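Local coordinates for protein ultraspiracle (Drosophila melanogaster, PDB 1HG4) that probably acts as a nuclear hormone receptor and transcription factor, its ligand-binding domain holding a phospholipid and locked in an inactive conformation, at residues L78-I83 and R192-R197. Residues are numbered along the deposited sequence; the frame is centred on the assembly and turned at random.
Sequences LDDQVI and RGIKSR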
loop_
_atom_site.group_PDB
_atom_site.type_symbol
_atom_site.label_atom_id
_atom_site.label_comp_id
_atom_site.label_asym_id
_atom_site.label_seq_id
_atom_site.Cartn_x
_atom_site.Cartn_y
_atom_site.Cartn_z
ATOM N N LEU A 78 -8.752 6.534 15.885
ATOM C CA LEU A 78 -8.140 7.147 17.062
ATOM C C LEU A 78 -6.952 6.348 17.587
ATOM O O LEU A 78 -5.903 6.901 17.903
ATOM C CB LEU A 78 -9.182 7.273 18.170
ATOM C CG LEU A 78 -9.469 8.684 18.666
ATOM C CD1 LEU A 78 -10.561 8.646 19.742
ATOM C CD2 LEU A 78 -8.180 9.301 19.207
ATOM N N ASP A 79 -7.117 5.036 17.681
ATOM C CA ASP A 79 -6.042 4.205 18.186
ATOM C C ASP A 79 -4.784 4.392 17.356
ATOM O O ASP A 79 -3.682 4.366 17.887
ATOM C CB ASP A 79 -6.470 2.730 18.231
ATOM C CG ASP A 79 -7.577 2.475 19.263
ATOM O OD1 ASP A 79 -7.903 3.403 20.041
ATOM O OD2 ASP A 79 -8.127 1.352 19.308
ATOM N N ASP A 80 -4.942 4.603 16.057
ATOM C CA ASP A 80 -3.783 4.798 15.201
ATOM C C ASP A 80 -3.162 6.162 15.487
ATOM O O ASP A 80 -1.939 6.287 15.556
ATOM C CB ASP A 80 -4.166 4.727 13.711
ATOM C CG ASP A 80 -4.228 3.304 13.173
ATOM O OD1 ASP A 80 -3.660 2.395 13.820
ATOM O OD2 ASP A 80 -4.830 3.101 12.088
ATOM N N GLN A 81 -4.012 7.175 15.650
ATOM C CA GLN A 81 -3.556 8.539 15.897
ATOM C C GLN A 81 -2.681 8.613 17.135
ATOM O O GLN A 81 -1.675 9.332 17.162
ATOM C CB GLN A 81 -4.752 9.476 16.061
ATOM C CG GLN A 81 -5.597 9.635 14.809
ATOM C CD GLN A 81 -6.781 10.543 15.048
ATOM O OE1 GLN A 81 -6.654 11.579 15.706
ATOM N NE2 GLN A 81 -7.939 10.169 14.517
ATOM N N VAL A 82 -3.068 7.860 18.155
ATOM C CA VAL A 82 -2.337 7.828 19.412
ATOM C C VAL A 82 -0.965 7.214 19.208
ATOM O O VAL A 82 0.023 7.722 19.732
ATOM C CB VAL A 82 -3.128 7.019 20.491
ATOM C CG1 VAL A 82 -2.227 6.668 21.667
ATOM C CG2 VAL A 82 -4.325 7.830 20.962
ATOM N N ILE A 83 -0.906 6.128 18.437
ATOM C CA ILE A 83 0.356 5.444 18.186
ATOM C C ILE A 83 1.334 6.307 17.389
ATOM O O ILE A 83 2.537 6.338 17.678
ATOM C CB ILE A 83 0.113 4.092 17.456
ATOM C CG1 ILE A 83 -0.607 3.122 18.395
ATOM C CG2 ILE A 83 1.436 3.464 17.018
ATOM C CD1 ILE A 83 -0.933 1.780 17.748
ATOM N N ARG A 192 4.330 -0.957 15.226
ATOM C CA ARG A 192 3.543 -2.110 15.625
ATOM C C ARG A 192 2.196 -1.664 16.171
ATOM O O ARG A 192 2.113 -0.688 16.910
ATOM C CB ARG A 192 4.272 -2.915 16.702
ATOM C CG ARG A 192 3.442 -4.087 17.219
ATOM C CD ARG A 192 3.983 -4.705 18.501
ATOM N NE ARG A 192 3.061 -5.731 18.996
ATOM C CZ ARG A 192 3.248 -6.468 20.090
ATOM N NH1 ARG A 192 4.338 -6.311 20.837
ATOM N NH2 ARG A 192 2.334 -7.366 20.440
ATOM N N GLY A 193 1.144 -2.382 15.799
ATOM C CA GLY A 193 -0.194 -2.065 16.276
ATOM C C GLY A 193 -1.057 -1.200 15.373
ATOM O O GLY A 193 -2.275 -1.139 15.537
ATOM N N ILE A 194 -0.433 -0.521 14.423
ATOM C CA ILE A 194 -1.166 0.343 13.512
ATOM C C ILE A 194 -2.149 -0.406 12.606
ATOM O O ILE A 194 -1.848 -1.479 12.096
ATOM C CB ILE A 194 -0.183 1.162 12.651
ATOM C CG1 ILE A 194 0.369 2.313 13.489
ATOM C CG2 ILE A 194 -0.874 1.693 11.399
ATOM C CD1 ILE A 194 1.356 3.175 12.759
ATOM N N LYS A 195 -3.321 0.183 12.408
ATOM C CA LYS A 195 -4.358 -0.405 11.576
ATOM C C LYS A 195 -4.301 0.054 10.122
ATOM O O LYS A 195 -4.274 -0.764 9.202
ATOM C CB LYS A 195 -5.731 -0.061 12.154
ATOM C CG LYS A 195 -6.560 -1.258 12.566
ATOM C CD LYS A 195 -5.835 -2.136 13.569
ATOM C CE LYS A 195 -6.664 -3.374 13.889
ATOM N NZ LYS A 195 -5.912 -4.392 14.676
ATOM N N SER A 196 -4.282 1.366 9.921
ATOM C CA SER A 196 -4.265 1.933 8.579
ATOM C C SER A 196 -2.885 2.196 7.966
ATOM O O SER A 196 -2.582 3.318 7.583
ATOM C CB SER A 196 -5.077 3.220 8.589
ATOM O OG SER A 196 -6.300 3.010 9.279
ATOM N N ARG A 197 -2.069 1.156 7.847
ATOM C CA ARG A 197 -0.733 1.289 7.274
ATOM C C ARG A 197 -0.722 1.856 5.866
ATOM O O ARG A 197 0.060 2.755 5.577
ATOM C CB ARG A 197 -0.013 -0.061 7.254
ATOM C CG ARG A 197 0.378 -0.597 8.622
ATOM C CD ARG A 197 1.210 -1.876 8.490
ATOM N NE ARG A 197 1.278 -2.618 9.750
ATOM C CZ ARG A 197 1.996 -2.258 10.816
ATOM N NH1 ARG A 197 2.737 -1.154 10.799
ATOM N NH2 ARG A 197 1.958 -3.005 11.914
#
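In the helical fold of the nuclear receptor ligand-binding domain, the start of helix 78-100 meets the loop that leads from helix 175-186 into helix 197-218. The contact rests on one carboxylate that binds two successive backbone amides. Asp80 has CG anti to its carbonyl carbon (chi1 -84°), which brings both oxygens to the loop. Lys195 N donates to Asp80 OD1 at 2.6 Å, using the syn lone pair of that oxygen, and the bond is nearly straight at 169°. Ser196 N donates to Asp80 OD2 at 2.8 Å, from above the carboxylate plane. A longer bond of 3.2 Å runs from Ser196 OG to Asp80 OD2, nearly along the C-O axis. Three bonds thus grip the buried carboxylate and limit its rotation. They hold the loop just before helix 197-218, where Ser196 occupies the N-cap position. The nearby helix start could help stabilise the charged form of Asp80. Tyr208 and Glu205 of the second subunit, another copy of this protein, pack on Lys195 and Ser196, respectively. This places the bonded turn beside the subunit interface. An apolar contact lies one helical turn further along. Ile83 crosses Ile194 obliquely, with Ile83 CG2 3.9 Å from Ile194 CG1. On the other branch of Ile83, CD1 lies 3.8 Å from Gly193 C.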